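Local coordinates for AT-less polyketide synthase (Streptomyces platensis subsp. rosaceus, PDB 4TKT), which probably catalyses the carbon-carbon bond-forming condensation that extends the growing chain, as a ketosynthase domain of the AT-less isomigrastatin polyketide synthase, at residues 313-318 with 419-424; 140-145 with 611-616; 510-515 with 577-582. All blocks are in the same frame, centred on the assembly; numbering follows the deposited sequence.

Contact 1. Residues 313-318 with 419-424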
ATOM      1  N   ARG A 313      17.482  21.591   3.152  1.00 49.06           N
ATOM      2  CA  ARG A 313      18.144  21.943   1.901  1.00 50.52           C
ATOM      3  C   ARG A 313      18.429  20.690   1.066  1.00 55.68           C
ATOM      4  O   ARG A 313      18.513  20.751  -0.162  1.00 58.73           O
ATOM      5  CB  ARG A 313      19.438  22.711   2.184  1.00 52.42           C
ATOM      6  CG  ARG A 313      20.235  23.105   0.947  1.00 59.91           C
ATOM      7  CD  ARG A 313      19.408  23.935  -0.027  1.00 61.84           C
ATOM      8  NE  ARG A 313      20.159  24.269  -1.236  1.00 67.54           N
ATOM      9  CZ  ARG A 313      20.267  23.474  -2.298  1.00 70.75           C
ATOM     10  NH1 ARG A 313      20.974  23.864  -3.352  1.00 69.17           N
ATOM     11  NH2 ARG A 313      19.673  22.289  -2.308  1.00 73.78           N
ATOM     12  N   ASP A 314      18.550  19.550   1.741  1.00 55.63           N
ATOM     13  CA  ASP A 314      18.870  18.292   1.075  1.00 49.89           C
ATOM     14  C   ASP A 314      17.638  17.570   0.533  1.00 60.03           C
ATOM     15  O   ASP A 314      17.773  16.588  -0.198  1.00 63.16           O
ATOM     16  CB  ASP A 314      19.621  17.365   2.032  1.00 53.50           C
ATOM     17  CG  ASP A 314      20.942  17.949   2.491  1.00 62.50           C
ATOM     18  OD1 ASP A 314      21.632  18.585   1.668  1.00 65.72           O
ATOM     19  OD2 ASP A 314      21.287  17.773   3.679  1.00 68.87           O
ATOM     20  N   ILE A 315      16.447  18.042   0.898  1.00 56.65           N
ATOM     21  CA  ILE A 315      15.205  17.445   0.410  1.00 45.74           C
ATOM     22  C   ILE A 315      15.166  17.477  -1.113  1.00 50.51           C
ATOM     23  O   ILE A 315      15.238  18.545  -1.721  1.00 52.65           O
ATOM     24  CB  ILE A 315      13.953  18.166   0.948  1.00 51.66           C
ATOM     25  CG1 ILE A 315      13.921  18.149   2.477  1.00 50.15           C
ATOM     26  CG2 ILE A 315      12.692  17.522   0.384  1.00 49.27           C
ATOM     27  CD1 ILE A 315      13.574  16.814   3.066  1.00 50.88           C
ATOM     28  N   GLY A 316      15.057  16.303  -1.724  1.00 50.91           N
ATOM     29  CA  GLY A 316      15.085  16.200  -3.170  1.00 53.82           C
ATOM     30  C   GLY A 316      13.710  16.263  -3.802  1.00 46.13           C
ATOM     31  O   GLY A 316      13.564  16.693  -4.945  1.00 46.84           O
ATOM     32  N   CYS A 317      12.698  15.838  -3.056  1.00 44.53           N
ATOM     33  CA  CYS A 317      11.344  15.774  -3.590  1.00 43.53           C
ATOM     34  C   CYS A 317      10.291  15.900  -2.496  1.00 41.89           C
ATOM     35  O   CYS A 317      10.432  15.335  -1.412  1.00 41.25           O
ATOM     36  CB  CYS A 317      11.145  14.465  -4.359  1.00 43.54           C
ATOM     37  SG  CYS A 317       9.461  14.173  -4.946  1.00 59.79           S
ATOM     38  N   ILE A 318       9.237  16.654  -2.790  1.00 41.29           N
ATOM     39  CA  ILE A 318       8.086  16.756  -1.903  1.00 39.77           C
ATOM     40  C   ILE A 318       6.842  16.215  -2.597  1.00 41.65           C
ATOM     41  O   ILE A 318       6.436  16.726  -3.641  1.00 43.10           O
ATOM     42  CB  ILE A 318       7.820  18.208  -1.466  1.00 39.72           C
ATOM     43  CG1 ILE A 318       8.934  18.714  -0.548  1.00 45.06           C
ATOM     44  CG2 ILE A 318       6.478  18.307  -0.761  1.00 38.20           C
ATOM     45  CD1 ILE A 318       8.925  18.092   0.829  1.00 44.34           C
ATOM     46  N   PRO A 419      21.850   9.284   1.150  1.00 59.80           N
ATOM     47  CA  PRO A 419      20.498   8.814   0.830  1.00 58.42           C
ATOM     48  C   PRO A 419      19.650   9.899   0.187  1.00 58.40           C
ATOM     49  O   PRO A 419      19.768  11.066   0.562  1.00 59.66           O
ATOM     50  CB  PRO A 419      19.924   8.424   2.197  1.00 53.68           C
ATOM     51  CG  PRO A 419      21.110   8.192   3.063  1.00 55.34           C
ATOM     52  CD  PRO A 419      22.149   9.157   2.586  1.00 59.31           C
ATOM     53  N   ARG A 420      18.823   9.521  -0.782  1.00 57.48           N
ATOM     54  CA  ARG A 420      17.846  10.444  -1.341  1.00 53.45           C
ATOM     55  C   ARG A 420      16.824  10.782  -0.262  1.00 50.23           C
ATOM     56  O   ARG A 420      16.395   9.905   0.483  1.00 48.91           O
ATOM     57  CB  ARG A 420      17.170   9.844  -2.577  1.00 51.97           C
ATOM     58  CG  ARG A 420      18.001   9.956  -3.847  1.00 54.20           C
ATOM     59  CD  ARG A 420      17.307   9.309  -5.035  1.00 53.73           C
ATOM     60  NE  ARG A 420      17.755   7.937  -5.249  1.00 64.34           N
ATOM     61  CZ  ARG A 420      18.616   7.570  -6.193  1.00 70.96           C
ATOM     62  NH1 ARG A 420      18.970   6.298  -6.314  1.00 74.09           N
ATOM     63  NH2 ARG A 420      19.122   8.474  -7.020  1.00 76.25           N
ATOM     64  N   LEU A 421      16.451  12.054  -0.171  1.00 49.92           N
ATOM     65  CA  LEU A 421      15.598  12.521   0.915  1.00 48.11           C
ATOM     66  C   LEU A 421      14.282  13.085   0.389  1.00 46.54           C
ATOM     67  O   LEU A 421      14.268  13.888  -0.545  1.00 53.41           O
ATOM     68  CB  LEU A 421      16.334  13.577   1.740  1.00 49.23           C
ATOM     69  CG  LEU A 421      15.778  13.910   3.122  1.00 56.14           C
ATOM     70  CD1 LEU A 421      15.697  12.662   3.981  1.00 57.50           C
ATOM     71  CD2 LEU A 421      16.645  14.964   3.791  1.00 57.73           C
ATOM     72  N   GLY A 422      13.175  12.661   0.990  1.00 44.41           N
ATOM     73  CA  GLY A 422      11.865  13.081   0.532  1.00 42.90           C
ATOM     74  C   GLY A 422      10.917  13.481   1.646  1.00 41.13           C
ATOM     75  O   GLY A 422      11.093  13.095   2.801  1.00 40.66           O
ATOM     76  N   GLY A 423       9.903  14.264   1.287  1.00 40.24           N
ATOM     77  CA  GLY A 423       8.885  14.694   2.227  1.00 45.02           C
ATOM     78  C   GLY A 423       7.490  14.404   1.707  1.00 45.71           C
ATOM     79  O   GLY A 423       7.244  14.440   0.501  1.00 49.39           O
ATOM     80  N   LEU A 424       6.569  14.121   2.621  1.00 35.30           N
ATOM     81  CA  LEU A 424       5.217  13.726   2.245  1.00 33.75           C
ATOM     82  C   LEU A 424       4.183  14.397   3.138  1.00 34.94           C
ATOM     83  O   LEU A 424       4.228  14.261   4.361  1.00 38.01           O
ATOM     84  CB  LEU A 424       5.080  12.205   2.318  1.00 33.02           C
ATOM     85  CG  LEU A 424       3.686  11.590   2.204  1.00 38.50           C
ATOM     86  CD1 LEU A 424       3.095  11.820   0.824  1.00 43.91           C
ATOM     87  CD2 LEU A 424       3.749  10.105   2.520  1.00 36.82           C
TER
HETATM   88  O   HOH W   1      17.903  14.186  -2.315  1.00 41.92           O
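Ile-315 and Leu-421 make the apolar part of this contact: the CD1 methyl of Ile-315 sits against the branch of Leu-421, 3.6 Å from its CG, and the two side chains cross obliquely. Leu-421 turns CG anti to its own backbone N (chi1 -164°), which brings the branch up to that methyl. At the far end of the pairing, CD1 of Ile-318 lies 3.7 Å from CA of Gly-423, so close that a CB on that glycine would run into it with the isoleucine as it is built.

Next to these groups run the main-chain bonds. Gly-316 N donates to Leu-421 O at 2.8 Å, and Gly-423 N to Cys-317 O at 3.0 Å. The same Cys-317 O takes a CA-H...O contact from Gly-422 CA (3.3 Å). Where the two chains diverge, a water donates to Asp-314 O and accepts a weak bond from Leu-421 N.

Further out, both strands have neighbours on their far sides. Gly-316 and Ile-318 bond through the backbone to Ala-351, and Gly-422 to Val-438, so this parallel pairing is interior to the large mixed sheet of the thiolase-type ketosynthase fold. Cys-317 points to the face covered by helix 366-380, touching Leu-374 and Gln-377, while Ile-318 points to the other face and meets Cys-350. The chemistry is that of a sheet interior: peptide groups bonded mostly strand to strand, with a water where the chains part, and Gly-423, lacking a side chain, letting the Ile-318 methyl lie against the main chain.

Contact 2. Residues 140-145 with 611-616; sequences SEYQLY and RYWYTD
Tyr-142 and Trp-613 form a T-shaped (edge-to-face) pair, in which the first turn of helix 142-151 of the ketosynthase meets a type I beta turn, Trp-613 to Asp-616, near the C-terminus of the chain. The tight part is here and at the neighbouring tyrosines. CE1 of Tyr-142 stands over one face of the indole, 3.7 Å from CH2, and the ring planes are turned 74° apart. A chi1 of -157° sets CG of Tyr-142 anti to its backbone N, and the ring's far end reaches the turn. The ring is buried, packed also on Pro-93 and Arg-96 of helix 93-109, and its OH is hydrogen-bonded to Ser-89 O, so the polar end has a partner within the protein. CZ of the same ring lies 3.9 Å from CB of Tyr-614. Equally close, CB of Tyr-145 settles over the face of Tyr-614 in a CH-pi contact, 3.6 Å from the ring centroid, and the opposite face takes CG2 of the exposed Thr-615.

The looser side lies among partly exposed residues. The rings of Tyr-145 and Tyr-614 are nearly parallel, yet slid so far apart, with centroids at 5.0 Å, that they barely overlap. Tyr-145 reaches Trp-613 more distantly, CE2 to CZ2 at 4.2 Å, while its OH is hydrogen-bonded to Val-217 O. A MES molecule, probably from the crystallisation liquor, also lies near the Trp-613 side chain.

The turn itself is closed twice: Asp-616 N donates to Trp-613 O, and Trp-613 N donates to Asp-616 OD2 at 2.9 Å, meeting that oxygen from above the carboxylate plane while Ser-89 OG bonds to it as well.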
ATOM      1  N   SER A 140     -17.985   5.064   6.368  1.00 24.89           N
ATOM      2  CA  SER A 140     -18.712   3.824   6.623  1.00 24.82           C
ATOM      3  C   SER A 140     -19.996   3.810   5.811  1.00 33.57           C
ATOM      4  O   SER A 140     -21.090   3.873   6.367  1.00 40.83           O
ATOM      5  CB  SER A 140     -19.031   3.667   8.107  1.00 38.89           C
ATOM      6  OG  SER A 140     -17.853   3.445   8.856  1.00 46.87           O
ATOM      7  N   GLU A 141     -19.854   3.722   4.492  1.00 25.27           N
ATOM      8  CA  GLU A 141     -20.982   3.896   3.583  1.00 29.78           C
ATOM      9  C   GLU A 141     -21.779   2.625   3.301  1.00 30.42           C
ATOM     10  O   GLU A 141     -22.979   2.704   3.040  1.00 36.41           O
ATOM     11  CB  GLU A 141     -20.491   4.474   2.261  1.00 38.72           C
ATOM     12  CG  GLU A 141     -20.019   5.907   2.356  1.00 51.04           C
ATOM     13  CD  GLU A 141     -19.678   6.483   0.998  1.00 61.63           C
ATOM     14  OE1 GLU A 141     -18.954   5.809   0.228  1.00 56.02           O
ATOM     15  OE2 GLU A 141     -20.145   7.603   0.700  1.00 71.84           O
ATOM     16  N   TYR A 142     -21.116   1.470   3.333  1.00 26.16           N
ATOM     17  CA  TYR A 142     -21.769   0.189   3.049  1.00 26.07           C
ATOM     18  C   TYR A 142     -23.010   0.031   3.925  1.00 26.71           C
ATOM     19  O   TYR A 142     -24.071  -0.390   3.468  1.00 27.49           O
ATOM     20  CB  TYR A 142     -20.791  -0.963   3.278  1.00 25.60           C
ATOM     21  CG  TYR A 142     -21.117  -2.237   2.531  1.00 26.04           C
ATOM     22  CD1 TYR A 142     -21.296  -2.233   1.155  1.00 35.29           C
ATOM     23  CD2 TYR A 142     -21.213  -3.448   3.199  1.00 26.23           C
ATOM     24  CE1 TYR A 142     -21.582  -3.399   0.469  1.00 35.09           C
ATOM     25  CE2 TYR A 142     -21.498  -4.619   2.523  1.00 26.81           C
ATOM     26  CZ  TYR A 142     -21.681  -4.590   1.159  1.00 36.40           C
ATOM     27  OH  TYR A 142     -21.965  -5.756   0.482  1.00 36.49           O
ATOM     28  N   GLN A 143     -22.841   0.400   5.188  1.00 30.93           N
ATOM     29  CA  GLN A 143     -23.907   0.512   6.176  1.00 31.27           C
ATOM     30  C   GLN A 143     -25.219   1.110   5.644  1.00 34.34           C
ATOM     31  O   GLN A 143     -26.308   0.656   5.997  1.00 32.59           O
ATOM     32  CB  GLN A 143     -23.385   1.365   7.330  1.00 39.37           C
ATOM     33  CG  GLN A 143     -24.115   1.230   8.637  1.00 47.69           C
ATOM     34  CD  GLN A 143     -23.483   2.090   9.707  1.00 48.36           C
ATOM     35  OE1 GLN A 143     -22.618   2.918   9.415  1.00 26.91           O
ATOM     36  NE2 GLN A 143     -23.901   1.896  10.953  1.00 51.96           N
ATOM     37  N   LEU A 144     -25.106   2.130   4.797  1.00 28.02           N
ATOM     38  CA  LEU A 144     -26.270   2.860   4.301  1.00 34.51           C
ATOM     39  C   LEU A 144     -27.184   1.994   3.442  1.00 41.43           C
ATOM     40  O   LEU A 144     -28.400   2.189   3.422  1.00 30.70           O
ATOM     41  CB  LEU A 144     -25.820   4.084   3.504  1.00 28.68           C
ATOM     42  CG  LEU A 144     -24.985   5.097   4.288  1.00 28.21           C
ATOM     43  CD1 LEU A 144     -24.348   6.104   3.354  1.00 28.08           C
ATOM     44  CD2 LEU A 144     -25.852   5.796   5.317  1.00 42.80           C
ATOM     45  N   TYR A 145     -26.595   1.042   2.729  1.00 39.06           N
ATOM     46  CA  TYR A 145     -27.369   0.154   1.872  1.00 36.74           C
ATOM     47  C   TYR A 145     -28.350  -0.672   2.694  1.00 31.05           C
ATOM     48  O   TYR A 145     -29.508  -0.840   2.307  1.00 38.94           O
ATOM     49  CB  TYR A 145     -26.440  -0.757   1.067  1.00 29.63           C
ATOM     50  CG  TYR A 145     -25.848  -0.079  -0.147  1.00 29.34           C
ATOM     51  CD1 TYR A 145     -26.660   0.589  -1.054  1.00 34.98           C
ATOM     52  CD2 TYR A 145     -24.482  -0.089  -0.377  1.00 28.44           C
ATOM     53  CE1 TYR A 145     -26.127   1.217  -2.165  1.00 33.95           C
ATOM     54  CE2 TYR A 145     -23.941   0.536  -1.484  1.00 28.40           C
ATOM     55  CZ  TYR A 145     -24.767   1.187  -2.373  1.00 34.28           C
ATOM     56  OH  TYR A 145     -24.233   1.811  -3.476  1.00 38.20           O
ATOM     57  N   ARG A 611     -17.662 -12.791  -6.244  1.00 28.99           N
ATOM     58  CA  ARG A 611     -18.320 -11.540  -5.880  1.00 28.85           C
ATOM     59  C   ARG A 611     -19.244 -11.674  -4.670  1.00 28.74           C
ATOM     60  O   ARG A 611     -20.053 -12.598  -4.593  1.00 32.88           O
ATOM     61  CB  ARG A 611     -19.111 -11.008  -7.079  1.00 32.91           C
ATOM     62  CG  ARG A 611     -18.250 -10.708  -8.304  1.00 36.10           C
ATOM     63  CD  ARG A 611     -19.083 -10.610  -9.579  1.00 52.71           C
ATOM     64  NE  ARG A 611     -20.086  -9.548  -9.519  1.00 69.07           N
ATOM     65  CZ  ARG A 611     -19.923  -8.333 -10.035  1.00 80.16           C
ATOM     66  NH1 ARG A 611     -18.793  -8.018 -10.652  1.00 88.84           N
ATOM     67  NH2 ARG A 611     -20.891  -7.431  -9.934  1.00 78.23           N
ATOM     68  N   TYR A 612     -19.122 -10.739  -3.731  1.00 28.33           N
ATOM     69  CA  TYR A 612     -19.989 -10.700  -2.558  1.00 28.28           C
ATOM     70  C   TYR A 612     -20.559  -9.303  -2.338  1.00 34.78           C
ATOM     71  O   TYR A 612     -19.827  -8.314  -2.353  1.00 34.97           O
ATOM     72  CB  TYR A 612     -19.230 -11.159  -1.313  1.00 32.79           C
ATOM     73  CG  TYR A 612     -18.739 -12.580  -1.410  1.00 35.54           C
ATOM     74  CD1 TYR A 612     -19.551 -13.642  -1.035  1.00 36.98           C
ATOM     75  CD2 TYR A 612     -17.469 -12.862  -1.893  1.00 32.47           C
ATOM     76  CE1 TYR A 612     -19.108 -14.947  -1.130  1.00 36.34           C
ATOM     77  CE2 TYR A 612     -17.019 -14.160  -1.992  1.00 28.17           C
ATOM     78  CZ  TYR A 612     -17.840 -15.199  -1.611  1.00 37.38           C
ATOM     79  OH  TYR A 612     -17.391 -16.494  -1.710  1.00 36.35           O
ATOM     80  N   TRP A 613     -21.868  -9.230  -2.132  1.00 31.92           N
ATOM     81  CA  TRP A 613     -22.538  -7.955  -1.921  1.00 28.49           C
ATOM     82  C   TRP A 613     -23.718  -8.146  -0.968  1.00 33.11           C
ATOM     83  O   TRP A 613     -24.180  -9.266  -0.765  1.00 33.37           O
ATOM     84  CB  TRP A 613     -22.995  -7.370  -3.259  1.00 28.92           C
ATOM     85  CG  TRP A 613     -23.053  -5.870  -3.290  1.00 35.02           C
ATOM     86  CD1 TRP A 613     -24.162  -5.097  -3.466  1.00 29.20           C
ATOM     87  CD2 TRP A 613     -21.952  -4.963  -3.142  1.00 32.60           C
ATOM     88  NE1 TRP A 613     -23.822  -3.766  -3.440  1.00 28.99           N
ATOM     89  CE2 TRP A 613     -22.470  -3.657  -3.242  1.00 28.48           C
ATOM     90  CE3 TRP A 613     -20.580  -5.128  -2.934  1.00 27.93           C
ATOM     91  CZ2 TRP A 613     -21.666  -2.525  -3.140  1.00 28.81           C
ATOM     92  CZ3 TRP A 613     -19.783  -4.003  -2.834  1.00 27.69           C
ATOM     93  CH2 TRP A 613     -20.328  -2.719  -2.937  1.00 27.83           C
ATOM     94  N   TYR A 614     -24.204  -7.056  -0.387  1.00 30.74           N
ATOM     95  CA  TYR A 614     -25.227  -7.134   0.656  1.00 28.88           C
ATOM     96  C   TYR A 614     -26.565  -7.670   0.140  1.00 33.76           C
ATOM     97  O   TYR A 614     -27.422  -8.077   0.924  1.00 30.03           O
ATOM     98  CB  TYR A 614     -25.433  -5.757   1.299  1.00 28.65           C
ATOM     99  CG  TYR A 614     -26.301  -4.833   0.480  1.00 33.72           C
ATOM    100  CD1 TYR A 614     -25.785  -4.158  -0.619  1.00 28.97           C
ATOM    101  CD2 TYR A 614     -27.639  -4.637   0.803  1.00 29.55           C
ATOM    102  CE1 TYR A 614     -26.578  -3.318  -1.376  1.00 36.15           C
ATOM    103  CE2 TYR A 614     -28.438  -3.800   0.055  1.00 35.88           C
ATOM    104  CZ  TYR A 614     -27.905  -3.143  -1.034  1.00 37.82           C
ATOM    105  OH  TYR A 614     -28.699  -2.307  -1.782  1.00 41.05           O
ATOM    106  N   THR A 615     -26.747  -7.671  -1.176  1.00 36.44           N
ATOM    107  CA  THR A 615     -28.009  -8.120  -1.757  1.00 37.96           C
ATOM    108  C   THR A 615     -28.035  -9.629  -1.975  1.00 40.40           C
ATOM    109  O   THR A 615     -29.054 -10.182  -2.381  1.00 38.92           O
ATOM    110  CB  THR A 615     -28.296  -7.419  -3.096  1.00 31.31           C
ATOM    111  OG1 THR A 615     -27.142  -7.505  -3.939  1.00 30.98           O
ATOM    112  CG2 THR A 615     -28.626  -5.962  -2.867  1.00 31.20           C
ATOM    113  N   ASP A 616     -26.911 -10.288  -1.702  1.00 43.17           N
ATOM    114  CA  ASP A 616     -26.815 -11.736  -1.851  1.00 40.06           C
ATOM    115  C   ASP A 616     -27.860 -12.459  -1.000  1.00 47.96           C
ATOM    116  O   ASP A 616     -27.925 -12.272   0.216  1.00 52.64           O
ATOM    117  CB  ASP A 616     -25.412 -12.223  -1.476  1.00 38.66           C
ATOM    118  CG  ASP A 616     -24.338 -11.732  -2.439  1.00 41.21           C
ATOM    119  OD1 ASP A 616     -24.691 -11.251  -3.539  1.00 38.77           O
ATOM    120  OD2 ASP A 616     -23.140 -11.833  -2.094  1.00 40.03           O
TER

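Contact 3. Residues 510-515 with 577-582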
ATOM      1  N   ARG A 510       0.373 -28.236  -2.827  1.00 35.97           N
ATOM      2  CA  ARG A 510       1.791 -27.897  -2.806  1.00 35.86           C
ATOM      3  C   ARG A 510       2.535 -28.268  -4.085  1.00 46.54           C
ATOM      4  O   ARG A 510       2.135 -29.168  -4.823  1.00 47.78           O
ATOM      5  CB  ARG A 510       2.463 -28.570  -1.609  1.00 38.79           C
ATOM      6  CG  ARG A 510       1.853 -28.172  -0.278  1.00 35.48           C
ATOM      7  CD  ARG A 510       2.599 -28.771   0.899  1.00 35.48           C
ATOM      8  NE  ARG A 510       2.079 -28.258   2.162  1.00 43.61           N
ATOM      9  CZ  ARG A 510       2.592 -28.538   3.354  1.00 44.73           C
ATOM     10  NH1 ARG A 510       3.646 -29.333   3.455  1.00 35.54           N
ATOM     11  NH2 ARG A 510       2.049 -28.019   4.446  1.00 35.20           N
ATOM     12  N   PHE A 511       3.629 -27.557  -4.332  1.00 45.61           N
ATOM     13  CA  PHE A 511       4.476 -27.801  -5.491  1.00 43.69           C
ATOM     14  C   PHE A 511       5.932 -27.504  -5.151  1.00 41.04           C
ATOM     15  O   PHE A 511       6.252 -26.431  -4.642  1.00 42.95           O
ATOM     16  CB  PHE A 511       4.024 -26.949  -6.679  1.00 39.22           C
ATOM     17  CG  PHE A 511       4.907 -27.078  -7.887  1.00 37.34           C
ATOM     18  CD1 PHE A 511       4.805 -28.181  -8.720  1.00 38.55           C
ATOM     19  CD2 PHE A 511       5.834 -26.096  -8.193  1.00 39.39           C
ATOM     20  CE1 PHE A 511       5.614 -28.303  -9.835  1.00 38.26           C
ATOM     21  CE2 PHE A 511       6.649 -26.213  -9.307  1.00 45.97           C
ATOM     22  CZ  PHE A 511       6.537 -27.319 -10.129  1.00 43.32           C
ATOM     23  N   ALA A 512       6.809 -28.462  -5.425  1.00 40.37           N
ATOM     24  CA  ALA A 512       8.232 -28.281  -5.168  1.00 37.03           C
ATOM     25  C   ALA A 512       9.061 -28.789  -6.340  1.00 37.55           C
ATOM     26  O   ALA A 512       8.742 -29.815  -6.937  1.00 39.32           O
ATOM     27  CB  ALA A 512       8.634 -28.988  -3.887  1.00 36.86           C
ATOM     28  N   VAL A 513      10.124 -28.063  -6.669  1.00 37.85           N
ATOM     29  CA  VAL A 513      10.996 -28.459  -7.767  1.00 38.45           C
ATOM     30  C   VAL A 513      12.448 -28.069  -7.494  1.00 38.77           C
ATOM     31  O   VAL A 513      12.737 -26.949  -7.070  1.00 39.24           O
ATOM     32  CB  VAL A 513      10.530 -27.838  -9.106  1.00 44.98           C
ATOM     33  CG1 VAL A 513      10.374 -26.329  -8.981  1.00 43.05           C
ATOM     34  CG2 VAL A 513      11.488 -28.197 -10.231  1.00 45.30           C
ATOM     35  N   ALA A 514      13.358 -29.012  -7.725  1.00 44.03           N
ATOM     36  CA  ALA A 514      14.785 -28.760  -7.572  1.00 46.04           C
ATOM     37  C   ALA A 514      15.399 -28.321  -8.900  1.00 51.39           C
ATOM     38  O   ALA A 514      15.419 -29.084  -9.863  1.00 51.46           O
ATOM     39  CB  ALA A 514      15.487 -29.998  -7.045  1.00 39.73           C
ATOM     40  N   VAL A 515      15.893 -27.086  -8.948  1.00 51.17           N
ATOM     41  CA  VAL A 515      16.478 -26.546 -10.172  1.00 50.77           C
ATOM     42  C   VAL A 515      17.806 -25.848  -9.896  1.00 49.71           C
ATOM     43  O   VAL A 515      18.108 -25.500  -8.756  1.00 51.99           O
ATOM     44  CB  VAL A 515      15.525 -25.546 -10.864  1.00 43.87           C
ATOM     45  CG1 VAL A 515      14.332 -26.268 -11.468  1.00 43.26           C
ATOM     46  CG2 VAL A 515      15.067 -24.480  -9.884  1.00 41.25           C
ATOM     47  N   GLU A 577      10.015 -33.819  -1.775  1.00 49.20           N
ATOM     48  CA  GLU A 577       8.902 -34.717  -2.044  1.00 43.91           C
ATOM     49  C   GLU A 577       8.067 -34.914  -0.785  1.00 43.09           C
ATOM     50  O   GLU A 577       6.838 -34.914  -0.839  1.00 39.55           O
ATOM     51  CB  GLU A 577       9.408 -36.058  -2.573  1.00 43.16           C
ATOM     52  CG  GLU A 577       8.309 -36.960  -3.110  1.00 55.43           C
ATOM     53  CD  GLU A 577       8.848 -38.128  -3.912  1.00 64.59           C
ATOM     54  OE1 GLU A 577      10.080 -38.342  -3.906  1.00 71.25           O
ATOM     55  OE2 GLU A 577       8.040 -38.831  -4.553  1.00 65.76           O
ATOM     56  N   ALA A 578       8.746 -35.065   0.348  1.00 41.09           N
ATOM     57  CA  ALA A 578       8.075 -35.255   1.627  1.00 41.22           C
ATOM     58  C   ALA A 578       7.249 -34.030   1.986  1.00 47.37           C
ATOM     59  O   ALA A 578       6.121 -34.151   2.462  1.00 47.32           O
ATOM     60  CB  ALA A 578       9.085 -35.549   2.720  1.00 42.43           C
ATOM     61  N   TRP A 579       7.820 -32.853   1.752  1.00 40.02           N
ATOM     62  CA  TRP A 579       7.133 -31.600   2.030  1.00 46.06           C
ATOM     63  C   TRP A 579       5.871 -31.475   1.183  1.00 39.67           C
ATOM     64  O   TRP A 579       4.811 -31.108   1.684  1.00 37.55           O
ATOM     65  CB  TRP A 579       8.059 -30.409   1.778  1.00 39.21           C
ATOM     66  CG  TRP A 579       7.379 -29.088   1.970  1.00 48.10           C
ATOM     67  CD1 TRP A 579       7.265 -28.385   3.136  1.00 38.44           C
ATOM     68  CD2 TRP A 579       6.709 -28.316   0.968  1.00 45.70           C
ATOM     69  NE1 TRP A 579       6.567 -27.221   2.918  1.00 40.54           N
ATOM     70  CE2 TRP A 579       6.214 -27.154   1.597  1.00 42.47           C
ATOM     71  CE3 TRP A 579       6.480 -28.492  -0.401  1.00 36.96           C
ATOM     72  CZ2 TRP A 579       5.506 -26.176   0.904  1.00 35.97           C
ATOM     73  CZ3 TRP A 579       5.776 -27.519  -1.086  1.00 38.68           C
ATOM     74  CH2 TRP A 579       5.296 -26.376  -0.433  1.00 35.62           C
ATOM     75  N   THR A 580       5.999 -31.791  -0.100  1.00 37.95           N
ATOM     76  CA  THR A 580       4.870 -31.761  -1.022  1.00 37.12           C
ATOM     77  C   THR A 580       3.758 -32.693  -0.548  1.00 45.43           C
ATOM     78  O   THR A 580       2.575 -32.411  -0.733  1.00 40.38           O
ATOM     79  CB  THR A 580       5.309 -32.152  -2.443  1.00 37.22           C
ATOM     80  OG1 THR A 580       6.371 -31.287  -2.863  1.00 47.42           O
ATOM     81  CG2 THR A 580       4.154 -32.037  -3.423  1.00 36.47           C
ATOM     82  N   SER A 581       4.148 -33.794   0.085  1.00 48.47           N
ATOM     83  CA  SER A 581       3.189 -34.765   0.596  1.00 46.66           C
ATOM     84  C   SER A 581       2.479 -34.268   1.848  1.00 46.79           C
ATOM     85  O   SER A 581       1.513 -34.880   2.301  1.00 50.54           O
ATOM     86  CB  SER A 581       3.881 -36.095   0.888  1.00 50.80           C
ATOM     87  OG  SER A 581       4.405 -36.656  -0.302  1.00 66.58           O
ATOM     88  N   GLY A 582       2.963 -33.165   2.412  1.00 41.65           N
ATOM     89  CA  GLY A 582       2.294 -32.544   3.542  1.00 43.35           C
ATOM     90  C   GLY A 582       3.145 -32.379   4.788  1.00 46.92           C
ATOM     91  O   GLY A 582       2.703 -31.781   5.769  1.00 52.55           O
TER
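The Arg-510 side chain lies over the face of the Trp-579 indole. Its chain is extended from CG to NE; CD lies over the six-membered ring, 3.7 Å from the centroid, in a CH-pi contact. The guanidinium follows over the five-membered ring as a cation-pi stack, CZ 4.4 Å from that centroid and the planes 24° apart. NH1 then donates in its own plane to Trp-579 O at 2.8 Å, while Gly-582 N reaches the same oxygen from the opposite face of the carbonyl; NE is held by Met-507 O. The carbonyls at this helix end would probably add to the electrostatic attraction for the arginine. Beside the stack, CB of Ala-512 touches both Trp-579 CE3 (4.1 Å) and Thr-580 OG1 (3.4 Å), a hydroxyl bonded to Ala-576 O.

An alanine at Trp-579 would probably strip Arg-510 of the surface its aliphatic chain and charge lie on and open a gap beside Ala-512, although the carbonyl bond could persist.

Closed by a Schellman motif at Gly-582, helix 573-580 packs through Trp-579 and Thr-580 on the three-stranded antiparallel sheet that includes strand 509-515 of the KS-MAT linker domain.

Overall arrangement
The three contacts are well separated, with centres 41 to 46 Å apart and no atoms touching. Contact 1 lies within the large mixed sheet of the ketosynthase, about 42 Å between centres from contact 2, which is on the other side of the chain's centre. Contact 3 belongs to the small linker-domain sheet, its nearest atoms about 21 Å from contact 2 and about 31 Å from contact 1. In sequence, contacts 1 and 3 follow one another, and both fall between the segments of contact 2, which brings the chain's C-terminal end back to the ketosynthase after it has passed through the linker domain. The bound MES lies about 3 Å from the Trp-613 side chain in contact 2.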